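Local coordinates for protein AbyA5 (Verrucosispora maris, PDB 4YWF) that catalyses acetate elimination in spirotetronate biosynthesis as an esterase-like lyase of the alpha/beta-hydrolase superfamily, at residues Ser352-Pro356 with Arg357-Ala361; Ala159-Leu162 with Pro163-Arg167; Ala313-Arg316 with Thr317-Asp321. The protein carries 4 engineered substitutions. All coordinates share one frame; numbering follows the deposited sequence.

Contact 1 of 3, residues Ser352-Pro356 with Arg357-Ala361; sequences SGADP and RHRAA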
ATOM      1  N   SER A 352       8.638 -17.782  -0.789  1.00 25.48           N
ATOM      2  CA  SER A 352      10.059 -17.536  -0.634  1.00 26.36           C
ATOM      3  C   SER A 352      10.802 -18.688  -0.008  1.00 27.15           C
ATOM      4  O   SER A 352      11.992 -18.537   0.278  1.00 27.71           O
ATOM      5  CB  SER A 352      10.308 -16.272   0.227  1.00 27.46           C
ATOM      6  OG  SER A 352       9.774 -16.443   1.512  1.00 26.90           O
ATOM      7  N   GLY A 353      10.141 -19.823   0.195  1.00 29.04           N
ATOM      8  CA  GLY A 353      10.804 -20.988   0.811  1.00 28.76           C
ATOM      9  C   GLY A 353      11.295 -20.747   2.241  1.00 33.18           C
ATOM     10  O   GLY A 353      12.412 -21.092   2.604  1.00 34.25           O
ATOM     11  N   ALA A 354      10.473 -20.113   3.052  1.00 32.73           N
ATOM     12  CA  ALA A 354      10.867 -19.760   4.414  1.00 30.79           C
ATOM     13  C   ALA A 354      11.025 -21.002   5.282  1.00 30.91           C
ATOM     14  O   ALA A 354      10.562 -22.085   4.932  1.00 28.15           O
ATOM     15  CB  ALA A 354       9.850 -18.824   5.035  1.00 28.17           C
ATOM     16  N   ASP A 355      11.671 -20.820   6.429  1.00 30.29           N
ATOM     17  CA  ASP A 355      11.847 -21.898   7.400  1.00 30.84           C
ATOM     18  C   ASP A 355      10.519 -22.655   7.675  1.00 28.73           C
ATOM     19  O   ASP A 355       9.494 -22.046   8.074  1.00 27.54           O
ATOM     20  CB  ASP A 355      12.446 -21.308   8.693  1.00 32.76           C
ATOM     21  CG  ASP A 355      13.025 -22.389   9.629  1.00 34.35           C
ATOM     22  OD1 ASP A 355      12.376 -23.434   9.855  1.00 34.89           O
ATOM     23  OD2 ASP A 355      14.146 -22.193  10.120  1.00 36.19           O
ATOM     24  N   PRO A 356      10.511 -23.986   7.467  1.00 27.83           N
ATOM     25  CA  PRO A 356       9.277 -24.786   7.688  1.00 31.29           C
ATOM     26  C   PRO A 356       8.708 -24.682   9.087  1.00 28.16           C
ATOM     27  O   PRO A 356       7.509 -24.705   9.254  1.00 31.37           O
ATOM     28  CB  PRO A 356       9.701 -26.237   7.395  1.00 32.74           C
ATOM     29  CG  PRO A 356      11.032 -26.120   6.647  1.00 34.99           C
ATOM     30  CD  PRO A 356      11.649 -24.805   6.985  1.00 32.06           C
ATOM     31  N   ARG A 357       9.558 -24.488  10.080  1.00 31.50           N
ATOM     32  CA  ARG A 357       9.095 -24.234  11.449  1.00 35.95           C
ATOM     33  C   ARG A 357       8.227 -22.963  11.470  1.00 32.91           C
ATOM     34  O   ARG A 357       7.131 -22.968  12.010  1.00 30.59           O
ATOM     35  CB  ARG A 357      10.291 -24.166  12.441  1.00 37.30           C
ATOM     36  CG  ARG A 357      11.120 -25.458  12.524  1.00 40.52           C
ATOM     37  CD  ARG A 357      12.492 -25.314  13.203  1.00 44.55           C
ATOM     38  NE  ARG A 357      13.199 -24.091  12.818  1.00 48.67           N
ATOM     39  CZ  ARG A 357      13.785 -23.216  13.646  1.00 53.65           C
ATOM     40  NH1 ARG A 357      13.859 -23.422  14.955  1.00 51.95           N
ATOM     41  NH2 ARG A 357      14.339 -22.111  13.148  1.00 56.47           N
ATOM     42  N   HIS A 358       8.695 -21.895  10.809  1.00 35.02           N
ATOM     43  CA  HIS A 358       7.935 -20.642  10.715  1.00 32.54           C
ATOM     44  C   HIS A 358       6.642 -20.839   9.913  1.00 30.67           C
ATOM     45  O   HIS A 358       5.602 -20.384  10.333  1.00 32.86           O
ATOM     46  CB  HIS A 358       8.749 -19.520  10.054  1.00 30.82           C
ATOM     47  CG  HIS A 358       9.933 -19.080  10.833  1.00 30.87           C
ATOM     48  ND1 HIS A 358      10.957 -18.328  10.280  1.00 32.61           N
ATOM     49  CD2 HIS A 358      10.278 -19.282  12.132  1.00 32.61           C
ATOM     50  CE1 HIS A 358      11.875 -18.084  11.207  1.00 35.13           C
ATOM     51  NE2 HIS A 358      11.488 -18.658  12.337  1.00 33.27           N
ATOM     52  N   ARG A 359       6.709 -21.552   8.792  1.00 31.07           N
ATOM     53  CA  ARG A 359       5.504 -21.875   8.004  1.00 29.31           C
ATOM     54  C   ARG A 359       4.453 -22.656   8.780  1.00 30.33           C
ATOM     55  O   ARG A 359       3.276 -22.311   8.754  1.00 31.15           O
ATOM     56  CB  ARG A 359       5.879 -22.669   6.752  1.00 32.51           C
ATOM     57  CG  ARG A 359       6.801 -21.884   5.815  1.00 33.80           C
ATOM     58  CD  ARG A 359       6.770 -22.353   4.390  1.00 32.88           C
ATOM     59  NE  ARG A 359       5.423 -22.740   4.040  1.00 36.05           N
ATOM     60  CZ  ARG A 359       5.129 -23.677   3.145  1.00 39.17           C
ATOM     61  NH1 ARG A 359       6.082 -24.247   2.408  1.00 36.05           N
ATOM     62  NH2 ARG A 359       3.878 -24.010   2.966  1.00 36.53           N
ATOM     63  N   ALA A 360       4.870 -23.700   9.497  1.00 33.24           N
ATOM     64  CA  ALA A 360       3.918 -24.520  10.305  1.00 31.41           C
ATOM     65  C   ALA A 360       3.270 -23.738  11.471  1.00 33.14           C
ATOM     66  O   ALA A 360       2.094 -23.894  11.724  1.00 29.92           O
ATOM     67  CB  ALA A 360       4.624 -25.738  10.842  1.00 32.82           C
ATOM     68  N   ALA A 361       4.026 -22.896  12.168  1.00 31.32           N
ATOM     69  CA  ALA A 361       3.390 -22.018  13.192  1.00 32.85           C
ATOM     70  C   ALA A 361       2.375 -21.069  12.562  1.00 33.30           C
ATOM     71  O   ALA A 361       1.304 -20.844  13.120  1.00 35.74           O
ATOM     72  CB  ALA A 361       4.427 -21.221  13.982  1.00 31.19           C
TER
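Asp355 and Arg357 meet at the N-cap of helix 356-365, where the aspartate carboxylate serves both the first turn of the helix and the guanidinium of a residue within it. The Asp355 CG stands anti to its own backbone nitrogen (chi1 -164°), which swings the carboxylate forward to the backbone N-H of the first turn. There OD1 takes the capping bond from the Arg357 backbone N at 3.0 Å, on its anti side, while the Arg357 NE reaches the same OD1 from the syn side at 3.1 Å. A bend at chi3 turns the guanidinium back, and NE and NH2 grip the carboxylate side-on, one to each oxygen, with the two planes 47° apart. Asp355 CB, meanwhile, lies over one face of the His358 ring, 4.0 Å from its centroid, as a CH-pi contact, and Tyr168 meets that ring edge-to-face. Just upstream, Gly353 is the C-prime residue of the Schellman motif closing helix 337-351, so one helix is ended and the next capped within a few residues. The second oxygen, Asp355 OD2, receives Arg357 NH2 at 3.0 Å from above the carboxylate plane.

Contact 2 of 3, residues Ala159-Leu162 with Pro163-Arg167; sequences APIL and PELAR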
ATOM      1  N   ALA A 159       5.036   0.182   8.791  1.00 24.47           N
ATOM      2  CA  ALA A 159       6.392   0.168   9.288  1.00 23.33           C
ATOM      3  C   ALA A 159       6.581  -0.407  10.677  1.00 23.43           C
ATOM      4  O   ALA A 159       7.621  -0.956  10.956  1.00 24.71           O
ATOM      5  CB  ALA A 159       7.002   1.582   9.224  1.00 23.86           C
ATOM      6  N   PRO A 160       5.576  -0.289  11.562  1.00 24.72           N
ATOM      7  CA  PRO A 160       5.811  -0.812  12.891  1.00 25.57           C
ATOM      8  C   PRO A 160       6.040  -2.352  12.887  1.00 26.71           C
ATOM      9  O   PRO A 160       6.632  -2.890  13.840  1.00 26.78           O
ATOM     10  CB  PRO A 160       4.522  -0.492  13.607  1.00 27.34           C
ATOM     11  CG  PRO A 160       3.926   0.669  12.911  1.00 26.43           C
ATOM     12  CD  PRO A 160       4.375   0.555  11.502  1.00 27.05           C
ATOM     13  N   ILE A 161       5.583  -3.055  11.848  1.00 29.13           N
ATOM     14  CA  ILE A 161       5.798  -4.532  11.808  1.00 28.37           C
ATOM     15  C   ILE A 161       7.100  -4.961  11.148  1.00 26.54           C
ATOM     16  O   ILE A 161       7.381  -6.167  11.131  1.00 26.60           O
ATOM     17  CB  ILE A 161       4.619  -5.337  11.215  1.00 30.78           C
ATOM     18  CG1 ILE A 161       4.316  -4.930   9.766  1.00 37.96           C
ATOM     19  CG2 ILE A 161       3.410  -5.173  12.139  1.00 33.54           C
ATOM     20  CD1 ILE A 161       3.203  -5.762   9.104  1.00 40.47           C
ATOM     21  N   LEU A 162       7.923  -4.010  10.686  1.00 23.20           N
ATOM     22  CA  LEU A 162       9.248  -4.327  10.107  1.00 23.76           C
ATOM     23  C   LEU A 162      10.077  -5.293  10.930  1.00 26.00           C
ATOM     24  O   LEU A 162      10.660  -6.214  10.380  1.00 24.55           O
ATOM     25  CB  LEU A 162      10.047  -3.066   9.800  1.00 25.34           C
ATOM     26  CG  LEU A 162       9.560  -2.289   8.579  1.00 25.73           C
ATOM     27  CD1 LEU A 162      10.159  -0.887   8.507  1.00 25.22           C
ATOM     28  CD2 LEU A 162       9.859  -3.035   7.279  1.00 25.03           C
ATOM     29  N   PRO A 163      10.176  -5.087  12.241  1.00 26.03           N
ATOM     30  CA  PRO A 163      11.034  -6.037  12.994  1.00 28.73           C
ATOM     31  C   PRO A 163      10.512  -7.466  12.903  1.00 26.41           C
ATOM     32  O   PRO A 163      11.312  -8.399  12.845  1.00 27.55           O
ATOM     33  CB  PRO A 163      10.945  -5.539  14.474  1.00 28.08           C
ATOM     34  CG  PRO A 163      10.410  -4.162  14.372  1.00 29.66           C
ATOM     35  CD  PRO A 163       9.630  -4.027  13.086  1.00 27.12           C
ATOM     36  N   GLU A 164       9.198  -7.641  12.914  1.00 26.61           N
ATOM     37  CA  GLU A 164       8.645  -9.004  12.861  1.00 27.81           C
ATOM     38  C   GLU A 164       8.824  -9.621  11.481  1.00 28.37           C
ATOM     39  O   GLU A 164       9.149 -10.780  11.367  1.00 24.96           O
ATOM     40  CB  GLU A 164       7.203  -9.024  13.272  1.00 29.96           C
ATOM     41  CG  GLU A 164       7.031  -8.696  14.742  1.00 37.64           C
ATOM     42  CD  GLU A 164       6.239  -7.431  14.961  1.00 44.62           C
ATOM     43  OE1 GLU A 164       5.015  -7.576  15.105  1.00 48.11           O
ATOM     44  OE2 GLU A 164       6.829  -6.303  14.987  1.00 54.68           O
ATOM     45  N   LEU A 165       8.687  -8.833  10.423  1.00 28.38           N
ATOM     46  CA  LEU A 165       9.074  -9.312   9.073  1.00 26.66           C
ATOM     47  C   LEU A 165      10.564  -9.664   8.908  1.00 28.25           C
ATOM     48  O   LEU A 165      10.922 -10.700   8.343  1.00 28.00           O
ATOM     49  CB  LEU A 165       8.671  -8.278   8.028  1.00 30.11           C
ATOM     50  CG  LEU A 165       7.190  -7.999   7.841  1.00 30.69           C
ATOM     51  CD1 LEU A 165       7.006  -6.828   6.850  1.00 31.49           C
ATOM     52  CD2 LEU A 165       6.434  -9.210   7.343  1.00 29.71           C
ATOM     53  N   ALA A 166      11.462  -8.835   9.427  1.00 29.65           N
ATOM     54  CA  ALA A 166      12.870  -9.229   9.479  1.00 29.88           C
ATOM     55  C   ALA A 166      13.095 -10.560  10.263  1.00 34.07           C
ATOM     56  O   ALA A 166      13.935 -11.368   9.865  1.00 33.20           O
ATOM     57  CB  ALA A 166      13.713  -8.128  10.069  1.00 28.96           C
ATOM     58  N   ARG A 167      12.305 -10.773  11.322  1.00 30.58           N
ATOM     59  CA  ARG A 167      12.408 -11.966  12.177  1.00 33.60           C
ATOM     60  C   ARG A 167      12.063 -13.220  11.356  1.00 33.88           C
ATOM     61  O   ARG A 167      12.565 -14.316  11.664  1.00 30.87           O
ATOM     62  CB  ARG A 167      11.487 -11.853  13.412  1.00 36.08           C
ATOM     63  CG  ARG A 167      12.200 -11.732  14.756  1.00 44.34           C
ATOM     64  CD  ARG A 167      11.835 -10.482  15.577  1.00 49.33           C
ATOM     65  NE  ARG A 167      10.461 -10.440  16.105  1.00 55.84           N
ATOM     66  CZ  ARG A 167       9.982 -11.214  17.087  1.00 53.59           C
ATOM     67  NH1 ARG A 167       8.715 -11.096  17.466  1.00 52.51           N
ATOM     68  NH2 ARG A 167      10.756 -12.122  17.681  1.00 66.24           N
TER
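Ile161 meets Leu165, and Leu162 meets Ala166, through backbone bonds that carry a short 3-10 turn into helix 162-167. Leu165 N reaches Ile161 O at 3.1 Å and Ala166 N reaches Leu162 O at 2.9 Å, both nearly straight and close to the line of the carbonyl. Glu164 N makes a weak bond to the same Ile161 O, an i to i+3 link beside the i to i+4 one. With Leu162 N bonded to Ala159 O at 3.1 Å, the hydrogen-bonding pattern passes from 3-10 to alpha.

Among the apolar contacts, Pro163 CD lies 3.4 Å from Leu162 CB, a closeness that follows from the proline ring being joined to the preceding residue; the ring also packs on Val114 and Ile117. With an alanine here the ring would be gone, which would probably leave a gap beside Val114 and Ile117 and the first turn less restrained. More loosely, Ile161 CG1 faces Leu165 CD1 at 4.4 Å. Leu162 and Leu165 both rest on Ala172 of strand 171-174, fastening the helix to the central sheet.

Glu164 is the polar side chain that comes near segment 159-162. Its chain bends at chi2 (117°), turning the carboxylate back across Ile161, roughly at right angles to it, with OE1 4.1 Å from Ile161 CG2.

Pro163 has no N-H to give, and its CD, not a donor, lies against Pro160 O at 3.3 Å; the hydrogen bonds of the contact are all backbone bonds, while apolar side chains do most of the packing.

Contact 3 of 3, residues Ala313-Arg316 with Thr317-Asp321; sequences AMLR and THVRD. Engineered in segment 313-316: Met314 (natural residue Leu).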
ATOM      1  N   ALA A 313     -11.918 -12.235 -11.270  1.00 25.58           N
ATOM      2  CA  ALA A 313     -12.387 -13.234 -12.247  1.00 27.47           C
ATOM      3  C   ALA A 313     -11.405 -13.347 -13.392  1.00 25.94           C
ATOM      4  O   ALA A 313     -11.083 -14.431 -13.826  1.00 26.05           O
ATOM      5  CB  ALA A 313     -13.792 -12.853 -12.818  1.00 27.62           C
HETATM    6  N   MSE A 314     -10.925 -12.191 -13.848  1.00 28.48           N
HETATM    7  CA  MSE A 314      -9.962 -12.112 -14.916  1.00 27.30           C
HETATM    8  C   MSE A 314      -8.640 -12.702 -14.487  1.00 27.93           C
HETATM    9  O   MSE A 314      -7.972 -13.417 -15.280  1.00 27.09           O
HETATM   10  CB  MSE A 314      -9.876 -10.708 -15.462  1.00 30.97           C
HETATM   11  CG  MSE A 314      -9.018 -10.792 -16.705  1.00 38.36           C
HETATM   12 SE   MSE A 314      -8.601  -9.010 -17.432  1.00 49.23          SE
HETATM   13  CE  MSE A 314      -7.259  -9.461 -18.807  1.00 50.70           C
ATOM     14  N   LEU A 315      -8.224 -12.456 -13.255  1.00 23.31           N
ATOM     15  CA  LEU A 315      -6.972 -13.040 -12.799  1.00 22.64           C
ATOM     16  C   LEU A 315      -7.071 -14.548 -12.677  1.00 23.46           C
ATOM     17  O   LEU A 315      -6.115 -15.250 -13.047  1.00 20.21           O
ATOM     18  CB  LEU A 315      -6.515 -12.476 -11.466  1.00 24.65           C
ATOM     19  CG  LEU A 315      -6.108 -11.009 -11.553  1.00 26.37           C
ATOM     20  CD1 LEU A 315      -5.732 -10.511 -10.177  1.00 28.09           C
ATOM     21  CD2 LEU A 315      -4.975 -10.848 -12.541  1.00 27.48           C
ATOM     22  N   ARG A 316      -8.224 -15.019 -12.188  1.00 21.46           N
ATOM     23  CA  ARG A 316      -8.501 -16.437 -12.102  1.00 25.51           C
ATOM     24  C   ARG A 316      -8.545 -17.070 -13.445  1.00 26.88           C
ATOM     25  O   ARG A 316      -8.306 -18.292 -13.552  1.00 31.18           O
ATOM     26  CB  ARG A 316      -9.848 -16.714 -11.499  1.00 26.36           C
ATOM     27  CG  ARG A 316      -9.922 -16.491 -10.005  1.00 29.24           C
ATOM     28  CD  ARG A 316     -11.295 -16.917  -9.527  1.00 35.68           C
ATOM     29  NE  ARG A 316     -11.645 -15.961  -8.550  1.00 40.41           N
ATOM     30  CZ  ARG A 316     -12.631 -15.097  -8.574  1.00 34.06           C
ATOM     31  NH1 ARG A 316     -13.592 -15.077  -9.461  1.00 34.15           N
ATOM     32  NH2 ARG A 316     -12.632 -14.265  -7.586  1.00 35.74           N
ATOM     33  N   THR A 317      -8.865 -16.303 -14.479  1.00 26.90           N
ATOM     34  CA  THR A 317      -8.879 -16.897 -15.802  1.00 26.94           C
ATOM     35  C   THR A 317      -7.497 -17.048 -16.447  1.00 28.31           C
ATOM     36  O   THR A 317      -7.245 -18.068 -17.206  1.00 28.28           O
ATOM     37  CB  THR A 317      -9.856 -16.148 -16.718  1.00 24.82           C
ATOM     38  OG1 THR A 317     -11.099 -15.997 -16.047  1.00 24.31           O
ATOM     39  CG2 THR A 317     -10.097 -16.912 -17.939  1.00 25.06           C
ATOM     40  N   HIS A 318      -6.602 -16.095 -16.164  1.00 25.15           N
ATOM     41  CA  HIS A 318      -5.380 -15.886 -16.951  1.00 27.27           C
ATOM     42  C   HIS A 318      -4.023 -16.016 -16.207  1.00 29.03           C
ATOM     43  O   HIS A 318      -2.993 -16.258 -16.827  1.00 29.54           O
ATOM     44  CB  HIS A 318      -5.443 -14.520 -17.668  1.00 29.10           C
ATOM     45  CG  HIS A 318      -6.565 -14.409 -18.644  1.00 30.69           C
ATOM     46  ND1 HIS A 318      -6.620 -15.150 -19.815  1.00 30.52           N
ATOM     47  CD2 HIS A 318      -7.683 -13.646 -18.635  1.00 29.33           C
ATOM     48  CE1 HIS A 318      -7.738 -14.885 -20.461  1.00 27.97           C
ATOM     49  NE2 HIS A 318      -8.394 -13.968 -19.771  1.00 30.70           N
ATOM     50  N   VAL A 319      -3.992 -15.872 -14.893  1.00 27.06           N
ATOM     51  CA  VAL A 319      -2.723 -15.953 -14.194  1.00 26.34           C
ATOM     52  C   VAL A 319      -2.462 -17.420 -13.907  1.00 25.72           C
ATOM     53  O   VAL A 319      -3.299 -18.061 -13.352  1.00 27.82           O
ATOM     54  CB  VAL A 319      -2.757 -15.128 -12.909  1.00 27.02           C
ATOM     55  CG1 VAL A 319      -1.527 -15.424 -12.015  1.00 27.81           C
ATOM     56  CG2 VAL A 319      -2.790 -13.674 -13.319  1.00 24.56           C
ATOM     57  N   ARG A 320      -1.295 -17.927 -14.289  1.00 26.51           N
ATOM     58  CA  ARG A 320      -0.995 -19.374 -14.300  1.00 30.20           C
ATOM     59  C   ARG A 320      -0.915 -19.930 -12.917  1.00 28.90           C
ATOM     60  O   ARG A 320      -1.490 -20.966 -12.644  1.00 31.12           O
ATOM     61  CB  ARG A 320       0.368 -19.654 -14.996  1.00 35.61           C
ATOM     62  CG  ARG A 320       0.385 -19.270 -16.475  1.00 44.55           C
ATOM     63  CD  ARG A 320       1.771 -18.857 -17.001  1.00 52.21           C
ATOM     64  NE  ARG A 320       1.601 -18.283 -18.334  1.00 56.88           N
ATOM     65  CZ  ARG A 320       1.886 -18.892 -19.492  1.00 73.29           C
ATOM     66  NH1 ARG A 320       2.461 -20.100 -19.545  1.00 73.26           N
ATOM     67  NH2 ARG A 320       1.618 -18.263 -20.641  1.00 78.14           N
ATOM     68  N   ASP A 321      -0.173 -19.258 -12.047  1.00 26.09           N
ATOM     69  CA  ASP A 321      -0.002 -19.694 -10.680  1.00 24.91           C
ATOM     70  C   ASP A 321      -0.721 -18.676  -9.804  1.00 25.47           C
ATOM     71  O   ASP A 321      -0.143 -17.632  -9.479  1.00 23.01           O
ATOM     72  CB  ASP A 321       1.486 -19.710 -10.409  1.00 25.29           C
ATOM     73  CG  ASP A 321       1.833 -20.275  -9.050  1.00 28.40           C
ATOM     74  OD1 ASP A 321       0.931 -20.694  -8.281  1.00 28.36           O
ATOM     75  OD2 ASP A 321       3.053 -20.325  -8.773  1.00 33.60           O
TER
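Thr317 OG1 gives its hydrogen to Ala313 O at 2.7 Å, a side-chain bond one turn back near the C-terminal end of helix 310-318. OG1 lies beside the backbone N (chi1 -49°), anti to the carbonyl carbon, which turns it back toward the preceding turn, 31° from the carbonyl plane of its acceptor. Ala313 O also takes a weak bond from Thr317 N. Met314 O is served by weak bonds alone in this contact, from Thr317 N and His318 N. Leu315 O has one firm partner, Val319 N at 2.9 Å, and a longer one, His318 N at 3.3 Å, above the carbonyl plane. Each of these three carbonyls is thus shared by two donors, as the helix unwinds toward Val319, where helical geometry ends.

Leu315 CD2 and Val319 CG2 lie alongside one another 3.7 Å apart, over Tyr298 and Val296 of strand 296-301. The engineered Met314, a selenomethionine, brings CG to the rim of the His318 ring, 3.7 Å from CD2, in its plane. In the beta-alpha-beta unit of strand 296-301, helix 310-318 and strand 322-327, the threonine hydroxyl supplements the weak Thr317 N bond at Ala313 O, while the apolar pair turns toward the sheet.

Read from the N terminus, the three contacts follow in series, none enclosing or crossing another; each joins adjacent residues, so none closes a long loop. Contact 2 comes first, opening the helix between strands 143-148 and 171-174. Contact 3 ends helix 310-318 on the way from strand 296-301 to the outermost strand 322-327. Contact 1, last, makes the corner between helices 337-351 and 356-365 near the C terminus. Although far apart in sequence, contacts 1 and 2 meet in space, with His358 CE1 3.9 Å from Arg167 O, bringing the final helix against helix 162-167 by packing. Contact 3 stands apart, its centre about 31 Å from that of contact 2.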